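Local coordinates for protein beta-glucoside kinase (Listeria monocytogenes, PDB 4HTL) that phosphorylates cellobiose at the expense of ATP to give cellobiose-6'-phosphate, and may also regulate transcription of the operon for cellobiose uptake, at residues 67-70 and 71-74; 85-89 and 90-94; 112-116 and 117-121; 165-169 and 170-174; 228-231 and 232-236. All blocks are in the same frame, centred on the assembly; numbering follows the deposited sequence. Where two conformers were deposited one is given.

Contact 1: residues 67-70 and 71-74; sequences YVNP and KTGL
The carboxamide of Asn69 is the flat group here, with Lys71 N at its oxygen edge and Thr72 on one face. Together they build an Asx turn in the tip of a beta hairpin joining strands 67-68 and 74-77. Lys71 N lies in the carbonyl plane, 2.9 Å from Asn69 OD1. Thr72 N also donates to Asn69 OD1, at 3.2 Å, but from 67° above that plane, missing a lone pair although its N-H points almost straight at the oxygen. Two backbone donors thus fix the rotation of the amide. CG of Asn69 stands opposite its own N (chi1 179°), which swings OD1 over the turn. Across this face comes the Thr72 side chain, nearly at right angles, bringing OG1 to 3.2 Å from Asn69 CG. The hairpin closes through Asn69 N to Leu74 O at 2.9 Å and Gly73 N to Asn69 O at 2.8 Å. Finally, Thr72 OG1 accepts from Leu74 N at 3.3 Å, an ST turn.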
loop_
_atom_site.group_PDB
_atom_site.type_symbol
_atom_site.label_atom_id
_atom_site.label_comp_id
_atom_site.label_asym_id
_atom_site.label_seq_id
_atom_site.Cartn_x
_atom_site.Cartn_y
_atom_site.Cartn_z
ATOM N N TYR A 67 6.033 6.778 -15.472
ATOM C CA TYR A 67 7.015 6.308 -14.528
ATOM C C TYR A 67 8.318 6.986 -14.870
ATOM O O TYR A 67 8.806 6.889 -16.022
ATOM C CB TYR A 67 7.121 4.770 -14.609
ATOM C CG TYR A 67 5.799 4.034 -14.459
ATOM C CD1 TYR A 67 4.836 4.452 -13.545
ATOM C CD2 TYR A 67 5.556 2.858 -15.163
ATOM C CE1 TYR A 67 3.642 3.759 -13.408
ATOM C CE2 TYR A 67 4.369 2.177 -15.048
ATOM C CZ TYR A 67 3.427 2.610 -14.145
ATOM O OH TYR A 67 2.232 1.937 -14.008
ATOM N N VAL A 68 8.842 7.729 -13.907
ATOM C CA VAL A 68 10.018 8.563 -14.088
ATOM C C VAL A 68 11.040 8.261 -13.014
ATOM O O VAL A 68 10.695 8.297 -11.825
ATOM C CB VAL A 68 9.643 10.073 -13.922
ATOM C CG1 VAL A 68 10.892 10.941 -13.962
ATOM C CG2 VAL A 68 8.645 10.509 -14.976
ATOM N N ASN A 69 12.275 7.974 -13.416
ATOM C CA ASN A 69 13.385 7.902 -12.492
ATOM C C ASN A 69 13.744 9.346 -12.164
ATOM O O ASN A 69 14.197 10.092 -13.022
ATOM C CB ASN A 69 14.549 7.145 -13.116
ATOM C CG ASN A 69 15.753 7.054 -12.205
ATOM O OD1 ASN A 69 16.008 7.954 -11.400
ATOM N ND2 ASN A 69 16.515 5.959 -12.332
ATOM N N PRO A 70 13.499 9.754 -10.924
ATOM C CA PRO A 70 13.622 11.162 -10.597
ATOM C C PRO A 70 15.065 11.634 -10.513
ATOM O O PRO A 70 15.281 12.828 -10.514
ATOM C CB PRO A 70 12.944 11.251 -9.249
ATOM C CG PRO A 70 13.168 9.915 -8.630
ATOM C CD PRO A 70 13.143 8.935 -9.759
ATOM N N LYS A 71 16.044 10.728 -10.402
ATOM C CA LYS A 71 17.448 11.134 -10.357
ATOM C C LYS A 71 18.050 11.242 -11.778
ATOM O O LYS A 71 18.771 12.194 -12.069
ATOM C CB LYS A 71 18.289 10.173 -9.483
ATOM C CG LYS A 71 18.010 10.313 -7.983
ATOM C CD LYS A 71 19.028 9.593 -7.096
ATOM C CE LYS A 71 18.726 9.784 -5.609
ATOM N NZ LYS A 71 19.316 8.734 -4.718
ATOM N N THR A 72 17.770 10.257 -12.638
ATOM C CA THR A 72 18.294 10.236 -13.998
ATOM C C THR A 72 17.450 10.980 -15.043
ATOM O O THR A 72 17.979 11.396 -16.093
ATOM C CB THR A 72 18.524 8.823 -14.530
ATOM O OG1 THR A 72 17.268 8.177 -14.751
ATOM C CG2 THR A 72 19.407 7.987 -13.585
ATOM N N GLY A 73 16.153 11.120 -14.771
ATOM C CA GLY A 73 15.216 11.767 -15.698
ATOM C C GLY A 73 14.658 10.834 -16.762
ATOM O O GLY A 73 13.928 11.262 -17.661
ATOM N N LEU A 74 14.975 9.548 -16.671
ATOM C CA LEU A 74 14.457 8.600 -17.650
ATOM C C LEU A 74 13.011 8.249 -17.387
ATOM O O LEU A 74 12.684 7.702 -16.323
ATOM C CB LEU A 74 15.302 7.320 -17.667
ATOM C CG LEU A 74 14.848 6.210 -18.612
ATOM C CD1 LEU A 74 14.956 6.686 -20.057
ATOM C CD2 LEU A 74 15.692 4.966 -18.373
#

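Contact 2: residues 85-89 and 90-94; sequences DNFNL and KEWLE
Asn88 OD1 receives the N-H of Glu91 at 2.8 Å, a fairly straight bond that makes Asn88 the N-cap of helix 89-97. The donor sits well above the amide plane, 41° out of it, so the bond does not follow a lone pair. Asn88 places its oxygen there with CG swung away from its own N (chi1 -162°), alongside the carbonyl carbon and over the first turn. The other end of the amide is held too: Asn88 ND2 donates to Thr72 O in the preceding hairpin, and Lys90 NZ reaches Lys71 O beside it. The Glu91 carboxylate lies flat over the cap, its plane only 6° from that of the amide, with Glu91 CD 3.6 Å from Asn88 CG.

Before the cap, a G1 beta bulge sets Asn86 and Phe87 together opposite Ile75 of strand 74-77. The Phe87 ring then leans obliquely on Trp92, its centroid 5.5 Å from that of the five-membered ring of Trp92, with CZ of Phe87 3.7 Å from CB of Trp92. On the buried side, Leu89 and Leu93 settle against strands 59-64 and 101-105, and the Leu89 side chain is about 5 Å from that of Ile11, an ATP-site residue by similarity. There, one turn apart, Leu89 CD1 meets Leu93 CD1 at 3.9 Å.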
loop_
_atom_site.group_PDB
_atom_site.type_symbol
_atom_site.label_atom_id
_atom_site.label_comp_id
_atom_site.label_asym_id
_atom_site.label_seq_id
_atom_site.Cartn_x
_atom_site.Cartn_y
_atom_site.Cartn_z
ATOM N N ASP A 85 7.873 7.186 -23.892
ATOM C CA ASP A 85 8.341 5.842 -23.460
ATOM C C ASP A 85 9.853 5.697 -23.675
ATOM O O ASP A 85 10.364 5.936 -24.779
ATOM C CB ASP A 85 7.675 4.723 -24.261
ATOM C CG ASP A 85 6.199 4.577 -23.990
ATOM O OD1 ASP A 85 5.694 4.985 -22.911
ATOM O OD2 ASP A 85 5.531 4.006 -24.880
ATOM N N ASN A 86 10.559 5.267 -22.639
ATOM C CA ASN A 86 12.009 5.109 -22.707
ATOM C C ASN A 86 12.682 6.379 -23.244
ATOM O O ASN A 86 13.565 6.297 -24.104
ATOM C CB ASN A 86 12.386 3.880 -23.573
ATOM C CG ASN A 86 13.852 3.562 -23.491
ATOM O OD1 ASN A 86 14.473 3.747 -22.446
ATOM N ND2 ASN A 86 14.430 3.123 -24.601
ATOM N N PHE A 87 12.266 7.541 -22.720
ATOM C CA PHE A 87 12.781 8.841 -23.157
ATOM C C PHE A 87 13.355 9.593 -21.976
ATOM O O PHE A 87 12.647 9.817 -20.990
ATOM C CB PHE A 87 11.631 9.659 -23.752
ATOM C CG PHE A 87 12.015 11.028 -24.204
ATOM C CD1 PHE A 87 13.132 11.233 -25.027
ATOM C CD2 PHE A 87 11.230 12.124 -23.862
ATOM C CE1 PHE A 87 13.473 12.512 -25.459
ATOM C CE2 PHE A 87 11.564 13.397 -24.311
ATOM C CZ PHE A 87 12.686 13.592 -25.098
ATOM N N ASN A 88 14.616 9.996 -22.067
ATOM C CA ASN A 88 15.198 10.806 -21.023
ATOM C C ASN A 88 14.915 12.284 -21.281
ATOM O O ASN A 88 15.686 12.993 -21.913
ATOM C CB ASN A 88 16.669 10.527 -20.829
ATOM C CG ASN A 88 17.154 11.019 -19.489
ATOM O OD1 ASN A 88 16.862 12.162 -19.106
ATOM N ND2 ASN A 88 17.817 10.144 -18.732
ATOM N N LEU A 89 13.792 12.730 -20.722
ATOM C CA LEU A 89 13.324 14.110 -20.885
ATOM C C LEU A 89 14.238 15.085 -20.125
ATOM O O LEU A 89 14.448 16.220 -20.562
ATOM C CB LEU A 89 11.881 14.234 -20.426
ATOM C CG LEU A 89 11.281 15.646 -20.464
ATOM C CD1 LEU A 89 11.355 16.287 -21.849
ATOM C CD2 LEU A 89 9.833 15.577 -19.971
ATOM N N LYS A 90 14.815 14.646 -19.014
ATOM C CA LYS A 90 15.807 15.496 -18.294
ATOM C C LYS A 90 17.005 15.785 -19.191
ATOM O O LYS A 90 17.423 16.941 -19.328
ATOM C CB LYS A 90 16.259 14.835 -16.991
ATOM C CG LYS A 90 17.289 15.612 -16.159
ATOM C CD LYS A 90 17.655 14.899 -14.857
ATOM C CE LYS A 90 18.942 15.501 -14.264
ATOM N NZ LYS A 90 19.285 14.828 -12.990
ATOM N N GLU A 91 17.564 14.751 -19.805
ATOM C CA GLU A 91 18.751 14.942 -20.644
ATOM C C GLU A 91 18.442 15.738 -21.905
ATOM O O GLU A 91 19.284 16.491 -22.371
ATOM C CB GLU A 91 19.377 13.617 -21.011
ATOM C CG GLU A 91 20.101 12.968 -19.855
ATOM C CD GLU A 91 20.638 11.594 -20.200
ATOM O OE1 GLU A 91 21.296 11.011 -19.321
ATOM O OE2 GLU A 91 20.399 11.090 -21.327
ATOM N N TRP A 92 17.239 15.559 -22.454
ATOM C CA TRP A 92 16.801 16.329 -23.612
ATOM C C TRP A 92 16.765 17.796 -23.291
ATOM O O TRP A 92 17.329 18.609 -24.027
ATOM C CB TRP A 92 15.426 15.851 -24.089
ATOM C CG TRP A 92 14.981 16.491 -25.379
ATOM C CD1 TRP A 92 15.291 16.092 -26.672
ATOM C CD2 TRP A 92 14.109 17.669 -25.542
ATOM N NE1 TRP A 92 14.695 16.924 -27.604
ATOM C CE2 TRP A 92 13.966 17.884 -26.988
ATOM C CE3 TRP A 92 13.446 18.516 -24.670
ATOM C CZ2 TRP A 92 13.196 18.927 -27.509
ATOM C CZ3 TRP A 92 12.674 19.559 -25.204
ATOM C CH2 TRP A 92 12.555 19.760 -26.593
ATOM N N LEU A 93 16.118 18.141 -22.176
ATOM C CA LEU A 93 15.969 19.534 -21.762
ATOM C C LEU A 93 17.321 20.161 -21.376
ATOM O O LEU A 93 17.560 21.341 -21.657
ATOM C CB LEU A 93 14.946 19.649 -20.616
ATOM C CG LEU A 93 13.450 19.528 -20.971
ATOM C CD1 LEU A 93 12.569 19.315 -19.725
ATOM C CD2 LEU A 93 13.011 20.763 -21.743
ATOM N N GLU A 94 18.198 19.373 -20.750
ATOM C CA GLU A 94 19.550 19.835 -20.413
ATOM C C GLU A 94 20.338 20.164 -21.681
ATOM O O GLU A 94 21.032 21.188 -21.740
ATOM C CB GLU A 94 20.314 18.781 -19.608
ATOM C CG GLU A 94 19.852 18.622 -18.179
ATOM C CD GLU A 94 20.461 17.417 -17.498
ATOM O OE1 GLU A 94 20.848 16.449 -18.193
ATOM O OE2 GLU A 94 20.523 17.441 -16.254
#

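Contact 3: residues 112-116 and 117-121; sequences LAEKW and LGKGQ
Hydrogen bonds to the backbone dominate where Glu114, Lys115 and Trp116 meet the chain that turns back past the helix end. Gly120 N donates to Glu114 O at 3.0 Å, from above the carbonyl plane, and Gly118 N adds a weak bond to the same oxygen. Side chains supply the rest. OE1 of Glu114 takes the N-H of Lys119 at 2.8 Å on its anti lone pair, away from OE2; Thr275 OG1 is a second partner of OE1. Gln121 NE2 reaches Trp116 O at 2.9 Å, with that oxygen near the amide plane. Lys115 bends at its second torsion (chi2 63°), which carries NZ back to Gln121 O at 2.9 Å; Leu123 O also bonds this ammonium. A water bridges Lys115 O and Gln121 O. Between the two segments the apolar contact is made by Leu117: its CD2 is 3.7 Å from the centroid of the Trp116 five-membered ring, 4° off the normal, a CH-pi contact. Such satisfaction of last-turn carbonyls characterises a helix C-terminus, here that of helix 106-117 before strand 126-131.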
loop_
_atom_site.group_PDB
_atom_site.type_symbol
_atom_site.label_atom_id
_atom_site.label_comp_id
_atom_site.label_asym_id
_atom_site.label_seq_id
_atom_site.Cartn_x
_atom_site.Cartn_y
_atom_site.Cartn_z
ATOM N N LEU A 112 3.571 16.307 -3.458
ATOM C CA LEU A 112 4.623 17.186 -2.971
ATOM C C LEU A 112 4.123 18.611 -2.751
ATOM O O LEU A 112 4.554 19.257 -1.800
ATOM C CB LEU A 112 5.841 17.135 -3.887
ATOM C CG LEU A 112 6.660 15.821 -3.903
ATOM C CD1 LEU A 112 7.736 15.883 -4.999
ATOM C CD2 LEU A 112 7.220 15.384 -2.550
ATOM N N ALA A 113 3.201 19.078 -3.593
ATOM C CA ALA A 113 2.570 20.380 -3.381
ATOM C C ALA A 113 1.813 20.384 -2.035
ATOM O O ALA A 113 1.886 21.366 -1.245
ATOM C CB ALA A 113 1.685 20.790 -4.546
ATOM N N GLU A 114 1.096 19.299 -1.781
ATOM C CA GLU A 114 0.383 19.144 -0.511
ATOM C C GLU A 114 1.326 19.184 0.717
ATOM O O GLU A 114 1.013 19.828 1.745
ATOM C CB GLU A 114 -0.484 17.854 -0.527
ATOM C CG GLU A 114 -1.728 17.945 0.362
ATOM C CD GLU A 114 -2.711 18.974 -0.114
ATOM O OE1 GLU A 114 -2.953 19.967 0.602
ATOM O OE2 GLU A 114 -3.208 18.767 -1.218
ATOM N N LYS A 115 2.464 18.496 0.590
ATOM C CA LYS A 115 3.514 18.448 1.624
ATOM C C LYS A 115 4.152 19.848 1.824
ATOM O O LYS A 115 4.424 20.282 2.951
ATOM C CB LYS A 115 4.598 17.424 1.268
ATOM C CG LYS A 115 5.803 17.440 2.198
ATOM C CD LYS A 115 5.368 17.061 3.627
ATOM C CE LYS A 115 6.477 16.865 4.663
ATOM N NZ LYS A 115 5.879 16.583 6.028
ATOM N N TRP A 116 4.418 20.537 0.722
ATOM C CA TRP A 116 5.161 21.821 0.764
ATOM C C TRP A 116 4.326 22.957 1.262
ATOM O O TRP A 116 4.677 23.657 2.222
ATOM C CB TRP A 116 5.665 22.113 -0.651
ATOM C CG TRP A 116 6.552 23.321 -0.782
ATOM C CD1 TRP A 116 7.234 24.010 0.225
ATOM C CD2 TRP A 116 6.864 24.035 -2.006
ATOM N NE1 TRP A 116 7.923 25.091 -0.293
ATOM C CE2 TRP A 116 7.746 25.153 -1.622
ATOM C CE3 TRP A 116 6.495 23.890 -3.328
ATOM C CZ2 TRP A 116 8.222 26.040 -2.551
ATOM C CZ3 TRP A 116 6.984 24.793 -4.256
ATOM C CH2 TRP A 116 7.857 25.826 -3.889
ATOM N N LEU A 117 3.166 23.130 0.628
ATOM C CA LEU A 117 2.343 24.322 0.772
ATOM C C LEU A 117 0.917 24.058 1.224
ATOM O O LEU A 117 0.170 25.002 1.501
ATOM C CB LEU A 117 2.288 25.061 -0.577
ATOM C CG LEU A 117 3.653 25.529 -1.093
ATOM C CD1 LEU A 117 3.490 26.105 -2.522
ATOM C CD2 LEU A 117 4.368 26.530 -0.153
ATOM N N GLY A 118 0.530 22.793 1.316
ATOM C CA GLY A 118 -0.819 22.469 1.584
ATOM C C GLY A 118 -1.027 21.883 2.976
ATOM O O GLY A 118 -0.463 22.351 3.924
ATOM N N LYS A 119 -1.864 20.851 3.049
ATOM C CA LYS A 119 -2.369 20.275 4.328
ATOM C C LYS A 119 -1.474 19.193 4.886
ATOM O O LYS A 119 -1.732 18.673 5.969
ATOM C CB LYS A 119 -3.781 19.707 4.114
ATOM C CG LYS A 119 -4.830 20.724 3.740
ATOM C CD LYS A 119 -6.150 20.046 3.455
ATOM C CE LYS A 119 -7.307 20.989 3.331
ATOM N NZ LYS A 119 -8.553 20.190 3.098
ATOM N N GLY A 120 -0.410 18.845 4.150
ATOM C CA GLY A 120 0.470 17.736 4.611
ATOM C C GLY A 120 1.812 18.214 5.163
ATOM O O GLY A 120 2.753 17.416 5.294
ATOM N N GLN A 121 1.930 19.488 5.521
ATOM C CA GLN A 121 3.237 20.022 5.878
ATOM C C GLN A 121 3.889 19.289 7.061
ATOM O O GLN A 121 5.134 19.165 7.132
ATOM C CB GLN A 121 3.140 21.504 6.145
ATOM C CG GLN A 121 2.846 22.310 4.906
ATOM C CD GLN A 121 2.501 23.754 5.224
ATOM O OE1 GLN A 121 1.674 24.025 6.149
ATOM N NE2 GLN A 121 3.112 24.709 4.476
HETATM O O HOH W 1 6.960 20.226 4.872
#

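Contact 4: residues 165-169 and 170-174; sequences GAFRP and GKYTL
Closest to the Tyr172 ring is the backbone nitrogen of Gly165, 3.2 Å above the plane and over its centre. Lys171 CB makes a peripheral contact with the opposite face, offset toward the rim, while Phe167 O approaches an edge in the plane. Phe167 N donates to Tyr172 OH at 3.2 Å, and the same oxygen meets the edge of the Phe167 ring at CD2. Beside the ring, Lys171 CG sits 3.7 Å over the centre of the Arg168 guanidinium, and the extended Lys171 chain (chi2 -174°) carries CD on to Phe167 CB; Arg168 NH1 turns to a salt bridge with Glu176. Further out, the backbone sets these positions through a short 3-10 turn, with Lys171 N bonded to Arg168 O at 3.1 Å and Tyr172 N to Pro169 O at 2.9 Å. Thr173 OG1 then donates to Gly170 O at 2.7 Å. Thr173 occupies the N-cap position of helix 174-177, ending the loop that follows strand 144-145, and packs on Tyr230 of the second subunit.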
loop_
_atom_site.group_PDB
_atom_site.type_symbol
_atom_site.label_atom_id
_atom_site.label_comp_id
_atom_site.label_asym_id
_atom_site.label_seq_id
_atom_site.Cartn_x
_atom_site.Cartn_y
_atom_site.Cartn_z
ATOM N N GLY A 165 -13.155 -11.149 -12.736
ATOM C CA GLY A 165 -13.762 -12.148 -13.603
ATOM C C GLY A 165 -12.756 -12.585 -14.647
ATOM O O GLY A 165 -11.550 -12.541 -14.378
ATOM N N ALA A 166 -13.253 -12.988 -15.803
ATOM C CA ALA A 166 -12.426 -13.580 -16.882
ATOM C C ALA A 166 -12.082 -12.622 -18.008
ATOM O O ALA A 166 -11.301 -12.989 -18.888
ATOM C CB ALA A 166 -13.104 -14.839 -17.440
ATOM N N PHE A 167 -12.689 -11.438 -18.034
ATOM C CA PHE A 167 -12.210 -10.392 -18.921
ATOM C C PHE A 167 -10.857 -9.878 -18.379
ATOM O O PHE A 167 -10.404 -10.323 -17.333
ATOM C CB PHE A 167 -13.223 -9.284 -19.055
ATOM C CG PHE A 167 -14.438 -9.672 -19.863
ATOM C CD1 PHE A 167 -14.438 -9.551 -21.250
ATOM C CD2 PHE A 167 -15.566 -10.136 -19.241
ATOM C CE1 PHE A 167 -15.549 -9.905 -21.993
ATOM C CE2 PHE A 167 -16.676 -10.502 -19.990
ATOM C CZ PHE A 167 -16.662 -10.352 -21.360
ATOM N N ARG A 168 -10.182 -9.030 -19.136
ATOM C CA ARG A 168 -8.895 -8.510 -18.690
ATOM C C ARG A 168 -9.062 -7.864 -17.297
ATOM O O ARG A 168 -10.110 -7.319 -16.985
ATOM C CB ARG A 168 -8.294 -7.554 -19.714
ATOM C CG ARG A 168 -9.068 -6.299 -19.907
ATOM C CD ARG A 168 -8.477 -5.478 -21.043
ATOM N NE ARG A 168 -9.396 -4.383 -21.289
ATOM C CZ ARG A 168 -9.581 -3.376 -20.447
ATOM N NH1 ARG A 168 -8.807 -3.274 -19.403
ATOM N NH2 ARG A 168 -10.469 -2.425 -20.723
ATOM N N PRO A 169 -8.035 -8.001 -16.451
ATOM C CA PRO A 169 -8.182 -7.609 -15.060
ATOM C C PRO A 169 -8.541 -6.149 -14.848
ATOM O O PRO A 169 -9.258 -5.840 -13.885
ATOM C CB PRO A 169 -6.829 -7.953 -14.435
ATOM C CG PRO A 169 -5.938 -8.283 -15.562
ATOM C CD PRO A 169 -6.771 -8.710 -16.699
ATOM N N GLY A 170 -8.094 -5.277 -15.740
ATOM C CA GLY A 170 -8.351 -3.854 -15.616
ATOM C C GLY A 170 -9.823 -3.544 -15.506
ATOM O O GLY A 170 -10.202 -2.558 -14.852
ATOM N N LYS A 171 -10.667 -4.394 -16.110
ATOM C CA LYS A 171 -12.099 -4.151 -16.133
ATOM C C LYS A 171 -12.725 -4.204 -14.725
ATOM O O LYS A 171 -13.821 -3.730 -14.528
ATOM C CB LYS A 171 -12.770 -5.108 -17.071
ATOM C CG LYS A 171 -12.536 -4.735 -18.547
ATOM C CD LYS A 171 -13.308 -5.592 -19.538
ATOM C CE LYS A 171 -13.379 -4.987 -20.925
ATOM N NZ LYS A 171 -14.219 -5.824 -21.873
ATOM N N TYR A 172 -12.016 -4.836 -13.782
ATOM C CA TYR A 172 -12.490 -5.043 -12.415
ATOM C C TYR A 172 -11.799 -4.121 -11.392
ATOM O O TYR A 172 -11.973 -4.271 -10.131
ATOM C CB TYR A 172 -12.322 -6.503 -12.034
ATOM C CG TYR A 172 -12.918 -7.413 -13.037
ATOM C CD1 TYR A 172 -14.286 -7.623 -13.099
ATOM C CD2 TYR A 172 -12.115 -8.000 -14.039
ATOM C CE1 TYR A 172 -14.826 -8.467 -14.044
ATOM C CE2 TYR A 172 -12.680 -8.814 -15.011
ATOM C CZ TYR A 172 -14.041 -9.003 -15.033
ATOM O OH TYR A 172 -14.615 -9.879 -15.974
ATOM N N THR A 173 -11.087 -3.145 -11.925
ATOM C CA THR A 173 -10.311 -2.175 -11.130
ATOM C C THR A 173 -10.991 -0.819 -11.069
ATOM O O THR A 173 -11.808 -0.471 -11.934
ATOM C CB THR A 173 -8.864 -2.026 -11.632
ATOM O OG1 THR A 173 -8.846 -1.322 -12.887
ATOM C CG2 THR A 173 -8.183 -3.352 -11.726
ATOM N N LEU A 174 -10.655 -0.045 -10.039
ATOM C CA LEU A 174 -11.239 1.309 -9.818
ATOM C C LEU A 174 -11.153 2.161 -11.075
ATOM O O LEU A 174 -12.118 2.867 -11.400
ATOM C CB LEU A 174 -10.568 2.025 -8.659
ATOM C CG LEU A 174 -10.813 1.445 -7.246
ATOM C CD1 LEU A 174 -9.849 2.059 -6.217
ATOM C CD2 LEU A 174 -12.299 1.592 -6.811
HETATM O O HOH W 2 -6.197 -5.035 -18.140
#

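Contact 5: residues 228-231 and 232-236; sequences GLYN and LIYLF
Tyr230 O accepts the N-H of Tyr234 at 3.1 Å and also lies in the plane of the Tyr234 ring at its edge. The neighbouring rungs are also i to i+4 alpha-helical bonds: Leu232 N to Gly228 O at 3.0 Å, Ile233 N to Leu229 O at 2.9 Å and Leu235 N to Asn231 O at 3.0 Å. Each of these four carbonyls therefore has its i+4 donor. The Asn231 side chain leaves the helix, and its OD1 is satisfied by Phe160 N of the second subunit. One turn apart, Tyr234 CE1 lies 3.5 Å above the centre of the Tyr230 ring, the planes 43° apart. With CG of Tyr230 pointing away from its own N (chi1 -173°), the ring stands out from the helix and offers one face to that atom. Leu229 and Ile233 cover Ile241 of strand 240-244, and Leu232 rests on strand 126-131. Across the dimer interface, Tyr230, Tyr234 and Phe236 of helix 212-236 stack respectively on Phe160, Tyr158 and Phe236 of the second subunit.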
loop_
_atom_site.group_PDB
_atom_site.type_symbol
_atom_site.label_atom_id
_atom_site.label_comp_id
_atom_site.label_asym_id
_atom_site.label_seq_id
_atom_site.Cartn_x
_atom_site.Cartn_y
_atom_site.Cartn_z
ATOM N N GLY A 228 -11.793 1.161 -2.073
ATOM C CA GLY A 228 -10.433 1.589 -2.194
ATOM C C GLY A 228 -9.905 2.262 -0.944
ATOM O O GLY A 228 -8.769 1.999 -0.550
ATOM N N LEU A 229 -10.700 3.115 -0.316
ATOM C CA LEU A 229 -10.261 3.807 0.920
ATOM C C LEU A 229 -9.966 2.794 2.036
ATOM O O LEU A 229 -8.952 2.896 2.705
ATOM C CB LEU A 229 -11.281 4.797 1.406
ATOM C CG LEU A 229 -11.446 6.147 0.677
ATOM C CD1 LEU A 229 -12.644 6.890 1.323
ATOM C CD2 LEU A 229 -10.139 6.976 0.674
ATOM N N TYR A 230 -10.816 1.795 2.187
ATOM C CA TYR A 230 -10.648 0.748 3.232
ATOM C C TYR A 230 -9.349 0.007 2.982
ATOM O O TYR A 230 -8.512 -0.125 3.864
ATOM C CB TYR A 230 -11.829 -0.172 3.162
ATOM C CG TYR A 230 -11.974 -1.231 4.235
ATOM C CD1 TYR A 230 -12.767 -1.014 5.359
ATOM C CD2 TYR A 230 -11.346 -2.449 4.130
ATOM C CE1 TYR A 230 -12.971 -2.005 6.295
ATOM C CE2 TYR A 230 -11.531 -3.428 5.079
ATOM C CZ TYR A 230 -12.363 -3.203 6.154
ATOM O OH TYR A 230 -12.547 -4.186 7.078
ATOM N N ASN A 231 -9.113 -0.379 1.723
ATOM C CA ASN A 231 -7.862 -1.043 1.412
ATOM C C ASN A 231 -6.659 -0.159 1.795
ATOM O O ASN A 231 -5.664 -0.633 2.381
ATOM C CB ASN A 231 -7.727 -1.342 -0.084
ATOM C CG ASN A 231 -8.583 -2.527 -0.568
ATOM O OD1 ASN A 231 -9.021 -3.355 0.217
ATOM N ND2 ASN A 231 -8.706 -2.640 -1.914
ATOM N N LEU A 232 -6.689 1.097 1.355
ATOM C CA LEU A 232 -5.581 2.012 1.620
ATOM C C LEU A 232 -5.321 2.243 3.109
ATOM O O LEU A 232 -4.167 2.352 3.547
ATOM C CB LEU A 232 -5.814 3.357 0.919
ATOM C CG LEU A 232 -5.758 3.391 -0.602
ATOM C CD1 LEU A 232 -6.252 4.717 -1.152
ATOM C CD2 LEU A 232 -4.438 2.931 -1.221
ATOM N N ILE A 233 -6.394 2.400 3.860
ATOM C CA ILE A 233 -6.335 2.653 5.298
ATOM C C ILE A 233 -5.619 1.496 6.004
ATOM O O ILE A 233 -4.657 1.709 6.718
ATOM C CB ILE A 233 -7.744 2.888 5.874
ATOM C CG1 ILE A 233 -8.224 4.282 5.437
ATOM C CG2 ILE A 233 -7.783 2.728 7.407
ATOM C CD1 ILE A 233 -9.708 4.483 5.603
ATOM N N TYR A 234 -6.019 0.277 5.674
ATOM C CA TYR A 234 -5.445 -0.912 6.337
ATOM C C TYR A 234 -4.002 -1.186 5.873
ATOM O O TYR A 234 -3.168 -1.625 6.636
ATOM C CB TYR A 234 -6.391 -2.129 6.185
ATOM C CG TYR A 234 -7.537 -1.991 7.183
ATOM C CD1 TYR A 234 -8.733 -1.430 6.839
ATOM C CD2 TYR A 234 -7.405 -2.458 8.462
ATOM C CE1 TYR A 234 -9.748 -1.282 7.764
ATOM C CE2 TYR A 234 -8.381 -2.299 9.400
ATOM C CZ TYR A 234 -9.584 -1.744 9.039
ATOM O OH TYR A 234 -10.574 -1.527 9.973
ATOM N N LEU A 235 -3.707 -0.910 4.604
ATOM C CA LEU A 235 -2.406 -1.169 4.099
ATOM C C LEU A 235 -1.365 -0.160 4.628
ATOM O O LEU A 235 -0.311 -0.558 5.125
ATOM C CB LEU A 235 -2.388 -1.224 2.572
ATOM C CG LEU A 235 -3.155 -2.389 1.886
ATOM C CD1 LEU A 235 -3.097 -2.277 0.362
ATOM C CD2 LEU A 235 -2.617 -3.665 2.383
ATOM N N PHE A 236 -1.641 1.136 4.457
ATOM C CA PHE A 236 -0.665 2.152 4.710
ATOM C C PHE A 236 -0.764 2.778 6.109
ATOM O O PHE A 236 0.197 3.407 6.582
ATOM C CB PHE A 236 -0.837 3.310 3.679
ATOM C CG PHE A 236 -0.419 2.937 2.273
ATOM C CD1 PHE A 236 0.925 2.938 1.925
ATOM C CD2 PHE A 236 -1.341 2.477 1.370
ATOM C CE1 PHE A 236 1.340 2.553 0.647
ATOM C CE2 PHE A 236 -0.941 2.117 0.073
ATOM C CZ PHE A 236 0.404 2.108 -0.275
#

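In the fold
All five contacts are local and follow one another in series, so none nests in or crosses another. Contact 1 closes the hairpin between strands 67-68 and 74-77; contact 2 starts helix 89-97 after the third strand of that small sheet. These two touch, their centres 9 Å apart. Contact 3 ends helix 106-117, where the chain passes from the first five-stranded sheet to strand 126-131 of the second. Contact 4 shapes the loop leading into helix 174-177, about 34 Å from contact 3 between centres and across the chain's middle. Contact 5 lies late in helix 212-236; its Gly228 packs on Leu174 of contact 4, and both contacts touch the second subunit.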